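Local coordinates for probable sugar ABC transporter, sugar-binding protein (Streptococcus pneumoniae, PDB 2W7Y) that binds the blood group A-trisaccharide and probably passes glycans of this kind to an ABC transporter for uptake by the bacterium, at residues A[61-66]-A[326-331]; A[92-97]-A[115-120]; A[141-146]-A[305-310]; A[161-166]-A[292-297]; A[246-251]-A[412-417]. All blocks are in the same frame, centred on the assembly; numbering follows the deposited sequence.

Contact 1 (A[61-66]-A[326-331]); sequences DLYDKF and LEFLKY
Phe-66 on helix 54-69 meets Phe-328 and Tyr-331 on helix 319-332, and the three rings form an aromatic cluster. The pair Phe-66 and Phe-328 is T-shaped: the edge of Phe-328 faces Phe-66 with planes at 69° and centroids 5.1 Å apart, and its CD1 sits above the ring centre. Phe-328 CB adds a CH-pi contact over the Phe-66 face. Against Tyr-331 the Phe-66 ring lies obliquely, but its own CB rests over the tyrosine face, 4.0 Å from the centroid. CG of Phe-66 is anti to the backbone N (chi1 175°), and this sets the Phe-66 ring against Phe-328 and Tyr-331. Tyr-63 completes the apolar part, its CD1 meeting the Phe-328 edge at CZ, 3.8 Å away.

The polar component is one hydrogen bond. Tyr-331 OH donates to Leu-62 O over 2.7 Å, in the carbonyl plane and on a lone pair, with a C=O...donor angle of 132°. That carbonyl also takes a weak helical bond from Phe-66 N. Lys-65 crosses the phenol at about a right angle, with CE 3.1 Å from Tyr-331 OH.

Phe-42 and Phe-77, on strands of the adjacent sheet, also meet rings of the cluster. The chemistry is thus chiefly aromatic, while the phenol donates to a carbonyl that receives only a weak helical bond, which ties the end of the Tyr-331 ring to the other helix.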
# COMPACT_ATOMS: atom_id res chain seq x y z
N ASP A 61 19.97 -5.88 -6.26
CA ASP A 61 20.62 -7.00 -6.95
C ASP A 61 19.83 -7.40 -8.20
O ASP A 61 20.42 -7.70 -9.23
CB ASP A 61 20.80 -8.20 -6.02
CG ASP A 61 21.93 -8.00 -5.01
OD1 ASP A 61 22.77 -7.11 -5.22
OD2 ASP A 61 21.97 -8.75 -4.01
N LEU A 62 18.51 -7.41 -8.08
CA LEU A 62 17.60 -7.66 -9.20
C LEU A 62 17.77 -6.64 -10.33
O LEU A 62 17.73 -7.00 -11.50
CB LEU A 62 16.14 -7.64 -8.71
CG LEU A 62 15.33 -8.93 -8.51
CD1 LEU A 62 16.14 -10.09 -7.96
CD2 LEU A 62 14.10 -8.66 -7.63
N TYR A 63 17.97 -5.37 -9.97
CA TYR A 63 18.05 -4.28 -10.94
C TYR A 63 19.34 -4.28 -11.77
O TYR A 63 19.29 -4.24 -12.99
CB TYR A 63 17.90 -2.91 -10.27
CG TYR A 63 16.64 -2.69 -9.46
CD1 TYR A 63 15.41 -3.24 -9.84
CD2 TYR A 63 16.66 -1.89 -8.31
CE1 TYR A 63 14.26 -3.03 -9.09
CE2 TYR A 63 15.51 -1.66 -7.56
CZ TYR A 63 14.32 -2.23 -7.96
OH TYR A 63 13.19 -2.00 -7.21
N ASP A 64 20.49 -4.31 -11.10
CA ASP A 64 21.76 -4.23 -11.82
C ASP A 64 22.17 -5.55 -12.48
O ASP A 64 23.12 -5.59 -13.26
CB ASP A 64 22.89 -3.62 -10.95
CG ASP A 64 23.04 -4.30 -9.61
OD1 ASP A 64 22.64 -5.47 -9.48
OD2 ASP A 64 23.56 -3.65 -8.68
N LYS A 65 21.42 -6.60 -12.17
CA LYS A 65 21.48 -7.87 -12.88
C LYS A 65 20.80 -7.74 -14.24
O LYS A 65 21.23 -8.35 -15.23
CB LYS A 65 20.84 -8.96 -12.01
CG LYS A 65 20.37 -10.23 -12.69
CD LYS A 65 19.88 -11.20 -11.63
CE LYS A 65 18.64 -11.96 -12.06
NZ LYS A 65 17.99 -12.66 -10.91
N PHE A 66 19.72 -6.95 -14.29
CA PHE A 66 19.08 -6.56 -15.54
C PHE A 66 20.03 -5.69 -16.38
O PHE A 66 20.10 -5.85 -17.60
CB PHE A 66 17.76 -5.81 -15.28
CG PHE A 66 17.10 -5.26 -16.52
CD1 PHE A 66 16.20 -6.04 -17.24
CD2 PHE A 66 17.38 -3.97 -16.96
CE1 PHE A 66 15.59 -5.55 -18.39
CE2 PHE A 66 16.77 -3.47 -18.11
CZ PHE A 66 15.88 -4.26 -18.82
N LEU A 326 10.34 -1.26 -21.41
CA LEU A 326 9.29 -2.28 -21.47
C LEU A 326 9.87 -3.67 -21.23
O LEU A 326 9.21 -4.53 -20.63
CB LEU A 326 8.54 -2.22 -22.81
CG LEU A 326 7.59 -1.04 -23.03
CD1 LEU A 326 7.22 -0.90 -24.50
CD2 LEU A 326 6.34 -1.13 -22.16
N GLU A 327 11.10 -3.89 -21.69
CA GLU A 327 11.86 -5.10 -21.36
C GLU A 327 12.08 -5.23 -19.85
O GLU A 327 12.08 -6.34 -19.31
CB GLU A 327 13.20 -5.14 -22.11
CG GLU A 327 13.08 -5.41 -23.62
CD GLU A 327 14.39 -5.17 -24.40
OE1 GLU A 327 15.47 -5.52 -23.88
OE2 GLU A 327 14.34 -4.65 -25.54
N PHE A 328 12.26 -4.10 -19.16
CA PHE A 328 12.43 -4.07 -17.71
C PHE A 328 11.14 -4.42 -16.96
O PHE A 328 11.18 -5.11 -15.94
CB PHE A 328 13.00 -2.72 -17.25
CG PHE A 328 13.18 -2.61 -15.75
CD1 PHE A 328 14.12 -3.40 -15.09
CD2 PHE A 328 12.42 -1.72 -15.01
CE1 PHE A 328 14.29 -3.31 -13.71
CE2 PHE A 328 12.59 -1.61 -13.63
CZ PHE A 328 13.53 -2.41 -12.98
N LEU A 329 10.02 -3.92 -17.47
CA LEU A 329 8.69 -4.31 -16.99
C LEU A 329 8.49 -5.82 -17.14
O LEU A 329 8.02 -6.47 -16.21
CB LEU A 329 7.60 -3.54 -17.75
CG LEU A 329 6.15 -4.02 -17.65
CD1 LEU A 329 5.62 -3.87 -16.23
CD2 LEU A 329 5.26 -3.29 -18.63
N LYS A 330 8.83 -6.35 -18.31
CA LYS A 330 8.79 -7.78 -18.61
C LYS A 330 9.65 -8.58 -17.63
O LYS A 330 9.24 -9.64 -17.15
CB LYS A 330 9.28 -7.99 -20.05
CG LYS A 330 9.54 -9.43 -20.48
CD LYS A 330 8.38 -10.01 -21.25
CE LYS A 330 8.83 -11.10 -22.21
NZ LYS A 330 9.47 -10.54 -23.43
N TYR A 331 10.85 -8.07 -17.35
CA TYR A 331 11.81 -8.71 -16.45
C TYR A 331 11.31 -8.78 -15.00
O TYR A 331 11.31 -9.85 -14.39
CB TYR A 331 13.15 -7.99 -16.55
CG TYR A 331 14.18 -8.36 -15.51
CD1 TYR A 331 14.99 -9.49 -15.67
CD2 TYR A 331 14.36 -7.57 -14.37
CE1 TYR A 331 15.95 -9.83 -14.71
CE2 TYR A 331 15.30 -7.90 -13.40
CZ TYR A 331 16.10 -9.03 -13.58
OH TYR A 331 17.04 -9.35 -12.63

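Contact 2 (A[92-97]-A[115-120]); sequences NKVASG and IEQKLV
Gln-117 contributes the one flat side-chain group that meets the other segment: its amide presents NE2 to Gly-97, 3.7 Å from that residue's CA, and makes no hydrogen bond across the contact. No ring takes part, so the remaining surfaces are backbone and aliphatic branches. The contact joins two helix ends, each closed by a Schellman motif. The motif that ends helix 86-94 has Gly-97, with its positive phi (68°), as its C-prime residue; Gly-97 N returns to Val-94 O over 2.9 Å, closing a type II turn. The one that ends helix 112-116 has Lys-118 in this place, with Leu-119 N bonded back to Ala-114 O, and the inner bond, from Lys-118 N to Ile-115 O, is weak.

Beyond its C-prime residue, segment 115-120 turns Leu-119 toward the end of helix 86-94. CG of Leu-119 stands beside its own backbone N (chi1 -85°), which sets it toward the other segment, and the methyls branching from it then meet different partners. CD1 lies 3.8 Å from Gly-97 O, against the turn itself, whereas CD2 is directed at the last turn of helix 86-94.

Ala-113 and Ala-114 also pack on Val-94, and a backbone bond with Ser-315 anchors Leu-119 from outside. The amide of Gln-117 stays at the partly exposed margin. In the apolar centre, Leu-119 CD2 approaches both branches of Val-94, 3.8 Å from CG1 and 4.0 Å from CG2.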
# COMPACT_ATOMS: atom_id res chain seq x y z
N ASN A 92 8.20 16.90 -9.69
CA ASN A 92 9.13 17.93 -10.13
C ASN A 92 9.40 17.86 -11.63
O ASN A 92 9.64 18.88 -12.28
CB ASN A 92 10.45 17.88 -9.34
CG ASN A 92 10.28 18.31 -7.89
OD1 ASN A 92 9.34 19.02 -7.53
ND2 ASN A 92 11.21 17.88 -7.04
N LYS A 93 9.35 16.65 -12.19
CA LYS A 93 9.47 16.49 -13.64
C LYS A 93 8.17 16.79 -14.39
O LYS A 93 8.21 17.41 -15.45
CB LYS A 93 10.03 15.11 -14.00
CG LYS A 93 11.45 14.88 -13.50
CD LYS A 93 12.26 13.98 -14.40
CE LYS A 93 13.70 13.87 -13.88
NZ LYS A 93 14.63 13.21 -14.85
N VAL A 94 7.03 16.38 -13.82
CA VAL A 94 5.70 16.68 -14.39
C VAL A 94 5.50 18.19 -14.57
O VAL A 94 5.02 18.64 -15.62
CB VAL A 94 4.55 16.04 -13.56
CG1 VAL A 94 3.18 16.53 -14.02
CG2 VAL A 94 4.62 14.52 -13.64
N ALA A 95 5.85 18.97 -13.54
CA ALA A 95 6.00 20.41 -13.68
C ALA A 95 7.19 20.66 -14.60
O ALA A 95 8.28 20.15 -14.36
CB ALA A 95 6.23 21.07 -12.32
N SER A 96 6.97 21.45 -15.65
CA SER A 96 7.91 21.62 -16.78
C SER A 96 7.78 20.51 -17.85
O SER A 96 8.64 20.36 -18.72
CB SER A 96 9.37 21.84 -16.33
OG SER A 96 10.01 20.63 -15.95
N GLY A 97 6.68 19.75 -17.76
CA GLY A 97 6.23 18.86 -18.84
C GLY A 97 7.08 17.65 -19.15
O GLY A 97 7.14 17.22 -20.31
N ILE A 115 -0.87 12.07 -16.64
CA ILE A 115 -1.76 11.36 -17.54
C ILE A 115 -2.48 12.32 -18.51
O ILE A 115 -2.60 12.01 -19.70
CB ILE A 115 -2.77 10.47 -16.76
CG1 ILE A 115 -2.04 9.30 -16.10
CG2 ILE A 115 -3.90 9.97 -17.68
CD1 ILE A 115 -2.75 8.72 -14.90
N GLU A 116 -2.92 13.47 -18.01
CA GLU A 116 -3.59 14.48 -18.84
C GLU A 116 -2.66 15.05 -19.92
O GLU A 116 -3.09 15.34 -21.04
CB GLU A 116 -4.19 15.61 -17.98
CG GLU A 116 -3.29 16.85 -17.83
CD GLU A 116 -3.82 17.91 -16.86
OE1 GLU A 116 -5.05 17.96 -16.62
OE2 GLU A 116 -2.99 18.71 -16.36
N GLN A 117 -1.38 15.20 -19.56
CA GLN A 117 -0.37 15.74 -20.46
C GLN A 117 0.31 14.63 -21.26
O GLN A 117 1.25 14.89 -22.01
CB GLN A 117 0.69 16.51 -19.67
CG GLN A 117 0.26 17.86 -19.13
CD GLN A 117 1.32 18.51 -18.26
OE1 GLN A 117 1.07 18.86 -17.11
NE2 GLN A 117 2.52 18.67 -18.81
N LYS A 118 -0.21 13.41 -21.10
CA LYS A 118 0.39 12.14 -21.58
C LYS A 118 1.91 12.05 -21.48
O LYS A 118 2.60 11.70 -22.45
CB LYS A 118 -0.12 11.69 -22.96
CG LYS A 118 -0.53 12.77 -23.91
CD LYS A 118 -2.04 12.91 -23.97
CE LYS A 118 -2.64 12.03 -25.06
NZ LYS A 118 -4.01 12.49 -25.42
N LEU A 119 2.41 12.34 -20.29
CA LEU A 119 3.83 12.21 -19.95
C LEU A 119 4.19 10.74 -19.70
O LEU A 119 5.36 10.39 -19.59
CB LEU A 119 4.13 13.04 -18.70
CG LEU A 119 4.46 14.54 -18.77
CD1 LEU A 119 3.96 15.25 -20.02
CD2 LEU A 119 3.98 15.26 -17.51
N VAL A 120 3.16 9.89 -19.63
CA VAL A 120 3.28 8.49 -19.24
C VAL A 120 2.85 7.56 -20.38
O VAL A 120 1.86 7.83 -21.07
CB VAL A 120 2.40 8.17 -18.00
CG1 VAL A 120 2.81 6.86 -17.37
CG2 VAL A 120 2.49 9.28 -16.96

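Contact 3 (A[141-146]-A[305-310]); sequences KQNQKD and SSSGGG
Gln-142 and Ser-307 bring the two backbones closest, with CA atoms 6.8 Å apart, where helix 139-142 ends and strand 302-306 runs out into a run of glycines. Asn-143 is the first residue to leave helical geometry, and on the other side Gly-308 takes a positive phi of 85°. Its carbonyl accepts a hydrogen bond from Asn-143. Asn-143 ND2 donates to Gly-308 O over 3.1 Å, almost straight at 175°; the oxygen lies in the asparagine amide plane, while the donor is tilted 24° from the carbonyl plane. The same side chain leans on Ser-307, whose CB is 3.7 Å from Asn-143 ND2. Gln-142 extends beyond CG along Ser-306 and Ser-307, and its CB lies 3.6 Å from Ser-307 OG.

Residues outside the two segments bond directly to the loop: His-153 bonds to Ser-307 O and Asp-390 accepts from Gly-308 N, while Asn-143 ND2 also has a weak bond to Thr-151 O. Residues 305-310 lead from one sheet to strand 311-313 of the other, as in the interlobe crossovers of solute-binding proteins. With several buried backbone groups taken up by side chains, the loop is probably held in a defined path near the bound sugar.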
# COMPACT_ATOMS: atom_id res chain seq x y z
N LYS A 141 -6.58 -5.41 -14.54
CA LYS A 141 -7.95 -4.89 -14.44
C LYS A 141 -8.02 -3.60 -13.63
O LYS A 141 -8.71 -2.65 -14.03
CB LYS A 141 -8.86 -5.94 -13.83
N GLN A 142 -7.29 -3.55 -12.52
CA GLN A 142 -7.41 -2.47 -11.55
C GLN A 142 -6.65 -1.18 -11.91
O GLN A 142 -7.11 -0.08 -11.59
CB GLN A 142 -6.98 -2.96 -10.17
CG GLN A 142 -7.84 -2.43 -9.05
CD GLN A 142 -7.13 -2.45 -7.72
OE1 GLN A 142 -7.64 -3.01 -6.74
NE2 GLN A 142 -5.95 -1.84 -7.68
N ASN A 143 -5.49 -1.32 -12.56
CA ASN A 143 -4.74 -0.16 -13.04
C ASN A 143 -5.15 0.29 -14.44
O ASN A 143 -4.47 1.10 -15.07
CB ASN A 143 -3.23 -0.41 -12.96
CG ASN A 143 -2.66 -0.08 -11.59
OD1 ASN A 143 -3.29 0.60 -10.78
ND2 ASN A 143 -1.45 -0.55 -11.33
N GLN A 144 -6.28 -0.25 -14.92
CA GLN A 144 -6.86 0.15 -16.20
C GLN A 144 -7.72 1.40 -16.06
O GLN A 144 -8.76 1.39 -15.40
CB GLN A 144 -7.68 -0.99 -16.79
CG GLN A 144 -7.05 -1.63 -18.02
CD GLN A 144 -8.01 -2.54 -18.74
OE1 GLN A 144 -9.20 -2.79 -18.17
NE2 GLN A 144 -7.51 -3.03 -19.98
N LYS A 145 -7.27 2.47 -16.71
CA LYS A 145 -8.01 3.72 -16.78
C LYS A 145 -8.44 3.99 -18.21
O LYS A 145 -7.63 4.41 -19.05
CB LYS A 145 -7.14 4.88 -16.24
CG LYS A 145 -7.62 5.47 -14.92
CD LYS A 145 -7.77 4.45 -13.80
CE LYS A 145 -6.47 4.23 -13.06
NZ LYS A 145 -6.71 3.59 -11.73
N ASP A 146 -9.72 3.73 -18.49
CA ASP A 146 -10.28 3.82 -19.84
C ASP A 146 -9.55 2.91 -20.84
O ASP A 146 -9.22 3.34 -21.94
CB ASP A 146 -10.33 5.27 -20.33
CG ASP A 146 -11.18 6.17 -19.45
OD1 ASP A 146 -12.15 5.69 -18.83
OD2 ASP A 146 -10.88 7.38 -19.38
N SER A 305 -7.19 -4.92 -0.93
CA SER A 305 -6.56 -5.61 -2.05
C SER A 305 -6.55 -4.74 -3.29
O SER A 305 -7.55 -4.64 -4.01
CB SER A 305 -7.24 -6.95 -2.36
OG SER A 305 -6.45 -7.71 -3.25
N SER A 306 -5.43 -4.07 -3.50
CA SER A 306 -5.23 -3.28 -4.69
C SER A 306 -3.85 -3.54 -5.28
O SER A 306 -3.09 -4.36 -4.76
CB SER A 306 -5.45 -1.79 -4.41
OG SER A 306 -4.52 -1.34 -3.45
N SER A 307 -3.57 -2.87 -6.39
CA SER A 307 -2.30 -3.02 -7.09
C SER A 307 -1.28 -2.06 -6.52
O SER A 307 -0.17 -2.47 -6.14
CB SER A 307 -2.49 -2.75 -8.58
OG SER A 307 -3.55 -3.53 -9.11
N GLY A 308 -1.66 -0.79 -6.43
CA GLY A 308 -0.74 0.31 -6.17
C GLY A 308 -0.10 0.77 -7.47
O GLY A 308 -0.23 0.12 -8.51
N GLY A 309 0.58 1.91 -7.43
CA GLY A 309 1.44 2.33 -8.53
C GLY A 309 2.75 1.59 -8.44
O GLY A 309 3.19 1.20 -7.35
N GLY A 310 3.38 1.37 -9.59
CA GLY A 310 4.65 0.67 -9.62
C GLY A 310 5.55 1.19 -10.71
O GLY A 310 5.84 2.39 -10.76

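Contact 4 (A[161-166]-A[292-297]); sequences LWYNKD and SLAPGI
Leu-161 and Gly-296 form one of two hydrogen-bonded pairs in an antiparallel ladder, with Leu-161 N donating to Gly-296 O over 2.7 Å and the reverse bond completing the ring. Tyr-163 and Ala-294 form the other; Ala-294 N reaches Tyr-163 O over 2.8 Å. A fifth backbone bond, Lys-165 N to Ser-292 O at 2.8 Å, continues the ladder into the first turn of helix 165-171.

In the non-hydrogen-bonded pair between them, Trp-162 lays its six-membered ring on Pro-295: the proline CB is 4.2 Å from the centroid, over one face and offset toward the rim. On the sheet face shared by Leu-161 and Ala-294, Tyr-163 has its CG between the backbone N and the carbonyl carbon (chi1 80°), which swings CE1 to 3.7 Å from Ala-294 CB.

At the start of helix 165-171, Ser-292 OG donates to Asp-166 OD2 over 2.6 Å, meeting it 54° out of the carboxylate plane. Asn-164 is the N-cap; its OD1 accepts a weak bond from Asp-166 N and another bond from Ile-167 N.

Trp-162 NE1 is held by Gly-280 O, and Gln-377 donates to Pro-295 O. Helix 366-379 packs on Trp-162 and Pro-295, helices 262-270 and 284-287 border Trp-162 and Leu-293, and strand 276-277 bonds to strand 157-164 as a further neighbour.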
# COMPACT_ATOMS: atom_id res chain seq x y z
N LEU A 161 -3.92 -6.47 8.54
CA LEU A 161 -3.26 -5.77 9.63
C LEU A 161 -2.45 -6.74 10.50
O LEU A 161 -2.46 -7.96 10.24
CB LEU A 161 -4.27 -4.92 10.44
CG LEU A 161 -5.16 -5.33 11.63
CD1 LEU A 161 -6.49 -4.59 11.58
CD2 LEU A 161 -5.41 -6.81 11.77
N TRP A 162 -1.73 -6.21 11.49
CA TRP A 162 -0.95 -7.04 12.40
C TRP A 162 -1.31 -6.73 13.85
O TRP A 162 -1.62 -5.59 14.18
CB TRP A 162 0.55 -6.86 12.17
CG TRP A 162 0.98 -7.20 10.77
CD1 TRP A 162 1.02 -6.36 9.70
CD2 TRP A 162 1.43 -8.48 10.30
NE1 TRP A 162 1.47 -7.03 8.58
CE2 TRP A 162 1.73 -8.33 8.92
CE3 TRP A 162 1.62 -9.73 10.90
CZ2 TRP A 162 2.20 -9.39 8.14
CZ3 TRP A 162 2.09 -10.78 10.12
CH2 TRP A 162 2.38 -10.61 8.75
N TYR A 163 -1.28 -7.75 14.70
CA TYR A 163 -1.61 -7.57 16.11
C TYR A 163 -0.73 -8.42 17.02
O TYR A 163 -0.24 -9.48 16.62
CB TYR A 163 -3.10 -7.84 16.37
CG TYR A 163 -3.47 -9.31 16.47
CD1 TYR A 163 -3.60 -10.10 15.33
CD2 TYR A 163 -3.72 -9.89 17.72
CE1 TYR A 163 -3.95 -11.44 15.42
CE2 TYR A 163 -4.07 -11.24 17.82
CZ TYR A 163 -4.18 -12.00 16.67
OH TYR A 163 -4.52 -13.33 16.77
N ASN A 164 -0.53 -7.93 18.24
CA ASN A 164 0.23 -8.65 19.26
C ASN A 164 -0.70 -9.57 20.06
O ASN A 164 -1.54 -9.09 20.83
CB ASN A 164 0.96 -7.68 20.18
CG ASN A 164 1.98 -8.36 21.09
OD1 ASN A 164 1.68 -9.35 21.75
ND2 ASN A 164 3.19 -7.82 21.12
N LYS A 165 -0.53 -10.88 19.87
CA LYS A 165 -1.36 -11.89 20.53
C LYS A 165 -1.28 -11.85 22.06
O LYS A 165 -2.27 -12.09 22.75
CB LYS A 165 -1.00 -13.30 20.04
CG LYS A 165 -1.19 -13.52 18.53
CD LYS A 165 -0.81 -14.94 18.11
CE LYS A 165 0.70 -15.13 18.09
NZ LYS A 165 1.09 -16.55 17.89
N ASP A 166 -0.09 -11.53 22.58
CA ASP A 166 0.15 -11.50 24.03
C ASP A 166 -0.53 -10.31 24.72
O ASP A 166 -1.13 -10.47 25.78
CB ASP A 166 1.65 -11.50 24.35
CG ASP A 166 2.35 -12.76 23.88
OD1 ASP A 166 1.67 -13.76 23.57
OD2 ASP A 166 3.60 -12.76 23.83
N SER A 292 5.15 -13.25 18.74
CA SER A 292 3.95 -12.80 19.45
C SER A 292 2.95 -12.12 18.52
O SER A 292 1.77 -12.01 18.85
CB SER A 292 4.32 -11.84 20.58
OG SER A 292 4.98 -12.52 21.63
N LEU A 293 3.41 -11.68 17.36
CA LEU A 293 2.56 -10.90 16.47
C LEU A 293 2.04 -11.69 15.26
O LEU A 293 2.76 -12.51 14.67
CB LEU A 293 3.22 -9.57 16.09
CG LEU A 293 4.73 -9.59 15.87
CD1 LEU A 293 4.94 -10.08 14.48
CD2 LEU A 293 5.39 -8.22 16.05
N ALA A 294 0.78 -11.45 14.92
CA ALA A 294 0.08 -12.28 13.96
C ALA A 294 -0.71 -11.44 12.94
O ALA A 294 -1.07 -10.29 13.22
CB ALA A 294 -0.85 -13.24 14.70
N PRO A 295 -0.95 -12.00 11.75
CA PRO A 295 -1.80 -11.30 10.79
C PRO A 295 -3.29 -11.39 11.13
O PRO A 295 -3.76 -12.39 11.68
CB PRO A 295 -1.51 -12.02 9.47
CG PRO A 295 -1.06 -13.37 9.85
CD PRO A 295 -0.41 -13.27 11.20
N GLY A 296 -4.02 -10.32 10.82
CA GLY A 296 -5.47 -10.32 10.87
C GLY A 296 -5.98 -9.37 9.81
O GLY A 296 -5.20 -8.81 9.05
N ILE A 297 -7.29 -9.19 9.76
CA ILE A 297 -7.88 -8.19 8.86
C ILE A 297 -8.82 -7.26 9.64
O ILE A 297 -8.93 -7.37 10.87
CB ILE A 297 -8.58 -8.81 7.61
CG1 ILE A 297 -9.65 -9.83 8.01
CG2 ILE A 297 -7.53 -9.43 6.66
CD1 ILE A 297 -10.56 -10.26 6.88

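Contact 5 (A[246-251]-A[412-417]); sequences VMKEIQ and VDVDQK
Gln-251 reaches Val-412 with CG anti to its backbone N (chi1 -158°) and an extended chain beyond, which carries the amide over to segment 412-417. NE2 donates to Val-412 O over 2.7 Å at 161°, on a lone pair in the carbonyl plane, and the oxygen also lies close to the amide plane. The same nitrogen bonds to Ala-409 O, so two carbonyls fix the rotation of the amide, leaving OE1 of Gln-251 3.7 Å from Val-414 CG2. Both carbonyls belong to the loop leading into helix 414-427, where Asp-413 is the N-cap and its OD2 accepts from Gln-416 N over 3.1 Å. Val-414, in the first turn, points both methyls at helix 237-252: CG1 is 4.0 Å from Met-247 CB, and both branches touch Lys-248 CG. Lys-248 then bends at chi3 and its amine leads away. Met-247, modelled as selenomethionine, runs extended and packs on Ala-403 and Leu-404 of helix 394-406, and it crosses Lys-417 at about a right angle, with SE 3.9 Å from Lys-417 CG. A bend at chi2 (66°) turns the rest of Lys-417 aside, and its NZ forms a salt bridge with Glu-406.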
# COMPACT_ATOMS: atom_id res chain seq x y z
N VAL A 246 -13.77 6.94 12.57
CA VAL A 246 -12.31 6.80 12.61
C VAL A 246 -11.65 7.94 13.40
O VAL A 246 -10.76 7.70 14.21
CB VAL A 246 -11.71 6.69 11.17
CG1 VAL A 246 -10.20 6.60 11.19
CG2 VAL A 246 -12.29 5.48 10.45
N MSE A 247 -12.12 9.17 13.17
CA MSE A 247 -11.65 10.35 13.90
C MSE A 247 -11.89 10.27 15.41
O MSE A 247 -11.06 10.72 16.19
CB MSE A 247 -12.30 11.62 13.35
CG MSE A 247 -11.74 12.07 12.02
SE MSE A 247 -12.66 13.64 11.33
CE MSE A 247 -11.44 14.08 9.89
N LYS A 248 -13.04 9.71 15.81
CA LYS A 248 -13.35 9.48 17.22
C LYS A 248 -12.39 8.47 17.84
O LYS A 248 -11.96 8.64 18.99
CB LYS A 248 -14.79 8.97 17.37
CG LYS A 248 -15.86 10.05 17.32
CD LYS A 248 -17.25 9.46 17.18
CE LYS A 248 -17.66 8.65 18.42
NZ LYS A 248 -18.93 7.90 18.20
N GLU A 249 -12.06 7.44 17.08
CA GLU A 249 -11.13 6.40 17.52
C GLU A 249 -9.68 6.91 17.55
O GLU A 249 -8.92 6.56 18.46
CB GLU A 249 -11.25 5.15 16.65
CG GLU A 249 -10.46 3.94 17.14
CD GLU A 249 -10.69 3.59 18.61
OE1 GLU A 249 -9.77 3.02 19.22
OE2 GLU A 249 -11.78 3.89 19.15
N ILE A 250 -9.32 7.73 16.57
CA ILE A 250 -8.00 8.36 16.51
C ILE A 250 -7.80 9.36 17.67
O ILE A 250 -6.69 9.48 18.21
CB ILE A 250 -7.78 9.04 15.13
CG1 ILE A 250 -7.11 8.09 14.13
CG2 ILE A 250 -6.90 10.27 15.25
CD1 ILE A 250 -7.74 6.70 13.97
N GLN A 251 -8.88 10.05 18.06
CA GLN A 251 -8.84 10.99 19.18
C GLN A 251 -8.72 10.24 20.51
O GLN A 251 -7.96 10.65 21.39
CB GLN A 251 -10.07 11.90 19.16
CG GLN A 251 -9.88 13.21 19.92
CD GLN A 251 -11.04 14.17 19.70
OE1 GLN A 251 -12.18 13.87 20.06
NE2 GLN A 251 -10.75 15.32 19.12
N VAL A 412 -10.07 19.21 19.27
CA VAL A 412 -10.79 19.25 18.01
C VAL A 412 -12.16 18.59 18.19
O VAL A 412 -12.25 17.47 18.70
CB VAL A 412 -9.99 18.56 16.87
CG1 VAL A 412 -10.79 18.50 15.58
CG2 VAL A 412 -8.69 19.30 16.62
N ASP A 413 -13.20 19.31 17.79
CA ASP A 413 -14.55 18.75 17.75
C ASP A 413 -14.69 17.90 16.50
O ASP A 413 -14.45 18.38 15.39
CB ASP A 413 -15.60 19.87 17.76
CG ASP A 413 -17.02 19.35 17.67
OD1 ASP A 413 -17.51 18.74 18.65
OD2 ASP A 413 -17.66 19.55 16.62
N VAL A 414 -15.08 16.63 16.69
CA VAL A 414 -15.17 15.66 15.58
C VAL A 414 -16.21 16.06 14.53
O VAL A 414 -15.93 16.01 13.33
CB VAL A 414 -15.44 14.21 16.09
CG1 VAL A 414 -15.58 13.23 14.93
CG2 VAL A 414 -14.33 13.75 17.03
N ASP A 415 -17.40 16.46 14.98
CA ASP A 415 -18.50 16.84 14.09
C ASP A 415 -18.11 17.92 13.07
O ASP A 415 -18.32 17.74 11.86
CB ASP A 415 -19.72 17.29 14.89
CG ASP A 415 -20.58 16.12 15.35
OD1 ASP A 415 -20.48 15.02 14.76
OD2 ASP A 415 -21.38 16.30 16.29
N GLN A 416 -17.55 19.03 13.55
CA GLN A 416 -17.18 20.13 12.67
C GLN A 416 -15.87 19.88 11.93
O GLN A 416 -15.60 20.52 10.90
CB GLN A 416 -17.15 21.47 13.43
CG GLN A 416 -16.16 21.55 14.58
CD GLN A 416 -16.29 22.82 15.39
OE1 GLN A 416 -15.38 23.62 15.44
NE2 GLN A 416 -17.40 23.00 16.03
N LYS A 417 -15.06 18.95 12.44
CA LYS A 417 -13.88 18.48 11.72
C LYS A 417 -14.27 17.65 10.50
O LYS A 417 -13.69 17.81 9.42
CB LYS A 417 -12.94 17.69 12.63
CG LYS A 417 -11.60 17.33 11.99
CD LYS A 417 -10.76 18.56 11.70
CE LYS A 417 -9.50 18.21 10.92
NZ LYS A 417 -8.63 19.41 10.74

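How the contacts relate
Contacts 1 and 2 lie toward one end of the molecule, their centres about 24 Å apart, and contacts 4 and 5 toward the other; contacts 1 and 5 are about 46 Å apart between centres, on opposite sides of the chain's centre. Contact 3 is the nearest to that centre. Its strand 302-306 neighbours strand 157-164 of contact 4 in one sheet, while its nearest atoms come within about 6 Å of contact 2. Contacts 2, 3 and 4 all close before segment 326-331 completes contact 1, whereas contact 5 closes last, with the C-terminal helix. This interleaving fits the two-lobed solute-binding fold, consistent with the trisaccharide lying between the lobes.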